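Local coordinates for histidinol dehydrogenase (Elizabethkingia anophelis NUHP1, PDB 6AN0) that catalyses the last step of histidine biosynthesis, the zinc- and NAD-dependent two-stage oxidation of L-histidinol to L-histidine, at the interface of chains A and B. Numbering follows the deposited sequence. Chains: chain A/B, Histidinol dehydrogenase.

The interface of chains A and B. Residues chain A 265, 295-298; chain B 419, 421-422.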
# COMPACT_ATOMS: atom_id res chain seq x y z
N GLU A 265 -10.98 24.16 -12.52
CA GLU A 265 -11.58 24.96 -11.46
C GLU A 265 -11.30 24.41 -10.06
O GLU A 265 -11.66 25.08 -9.08
CB GLU A 265 -13.09 25.09 -11.68
CG GLU A 265 -13.87 23.91 -11.12
CD GLU A 265 -15.38 24.07 -11.24
OE1 GLU A 265 -15.85 25.20 -11.47
OE2 GLU A 265 -16.10 23.06 -11.09
N GLN A 295 -17.86 32.17 -18.23
CA GLN A 295 -19.05 31.95 -17.43
C GLN A 295 -18.77 31.31 -16.07
O GLN A 295 -19.71 31.09 -15.31
CB GLN A 295 -20.04 31.08 -18.22
CG GLN A 295 -20.35 31.63 -19.61
CD GLN A 295 -20.97 33.02 -19.56
OE1 GLN A 295 -22.01 33.23 -18.94
NE2 GLN A 295 -20.32 33.98 -20.22
N LEU A 296 -17.51 31.02 -15.75
CA LEU A 296 -17.19 30.29 -14.53
C LEU A 296 -17.08 31.25 -13.36
O LEU A 296 -16.26 32.18 -13.41
CB LEU A 296 -15.88 29.53 -14.67
CG LEU A 296 -15.77 28.35 -15.65
CD1 LEU A 296 -14.53 27.54 -15.30
CD2 LEU A 296 -17.02 27.51 -15.63
N PRO A 297 -17.84 31.07 -12.28
CA PRO A 297 -17.57 31.87 -11.07
C PRO A 297 -16.13 31.72 -10.59
O PRO A 297 -15.56 32.68 -10.07
CB PRO A 297 -18.58 31.31 -10.05
CG PRO A 297 -19.67 30.75 -10.88
CD PRO A 297 -18.99 30.18 -12.10
N ARG A 298 -15.53 30.54 -10.78
CA ARG A 298 -14.14 30.29 -10.41
C ARG A 298 -13.18 30.51 -11.56
O ARG A 298 -12.15 29.82 -11.65
CB ARG A 298 -14.00 28.86 -9.87
CG ARG A 298 -14.84 28.61 -8.62
CD ARG A 298 -14.93 27.13 -8.29
NE ARG A 298 -13.63 26.55 -7.96
CZ ARG A 298 -13.13 26.51 -6.72
NH1 ARG A 298 -13.81 27.04 -5.71
NH2 ARG A 298 -11.94 25.95 -6.50
N GLU B 419 -20.34 24.03 -4.82
CA GLU B 419 -20.02 25.28 -5.51
C GLU B 419 -18.97 25.08 -6.60
O GLU B 419 -18.00 25.84 -6.70
CB GLU B 419 -19.59 26.36 -4.51
CG GLU B 419 -20.74 26.95 -3.71
CD GLU B 419 -20.30 27.79 -2.52
OE1 GLU B 419 -21.17 28.17 -1.71
OE2 GLU B 419 -19.09 28.07 -2.40
N PHE B 421 -19.16 25.00 -10.36
CA PHE B 421 -20.03 25.23 -11.51
C PHE B 421 -19.54 24.51 -12.77
O PHE B 421 -20.35 24.03 -13.57
CB PHE B 421 -20.16 26.72 -11.79
CG PHE B 421 -20.91 27.03 -13.05
CD1 PHE B 421 -22.30 26.98 -13.07
CD2 PHE B 421 -20.24 27.32 -14.22
CE1 PHE B 421 -23.00 27.25 -14.23
CE2 PHE B 421 -20.93 27.59 -15.39
CZ PHE B 421 -22.31 27.55 -15.39
N ALA B 422 -18.22 24.45 -12.99
CA ALA B 422 -17.73 23.74 -14.17
C ALA B 422 -18.03 22.25 -14.08
O ALA B 422 -18.28 21.61 -15.11
CB ALA B 422 -16.23 23.96 -14.36
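B:Phe421 lies against A:Leu296 and A:Pro297 in the loop that joins helices 279-293 and 299-307 of chain A. Its CG is anti to the backbone N (chi1 173°), which turns the ring toward this loop. A:Leu296 meets the ring with its CD2 branch. This CD2 meets ring atom CD2 of B:Phe421 at 3.5 Å, at the ring edge and in the ring plane. A:Pro297 crosses the phenylalanine side chain at about a right angle. Its ring carbon CD sits 3.7 Å from CB of B:Phe421. The backbone O of A:Gln295 lies 3.7 Å from CE2 of B:Phe421, farther along the ring.

A hydrogen bond runs from the backbone N of B:Ala422 to the carboxylate OE1 of A:Glu265, 2.9 Å long. The N-H arrives on the syn side of OE1, 31° out of the carboxylate plane. The donor is in the first turn of helix 421-435, so the carboxylate caps the helix start. The helix dipole would probably favour a negative charge there. CB of B:Ala422 also approaches A:Leu296 CD2, at 3.8 Å.

A:Arg298 fixes the backbone behind this glutamate. Its NE and NH2 both donate to O of A:Glu265, each at 2.7 Å, and that oxygen lies in the guanidinium plane.

The site docks the N-terminal end of the last helix of chain B onto two loops of chain A: one just past helix 253-264, which carries A:Glu265, and one between helices 279-293 and 299-307. It belongs to a two-fold interface. The centre of this patch is about 17 Å from A:His331, a predicted catalytic residue.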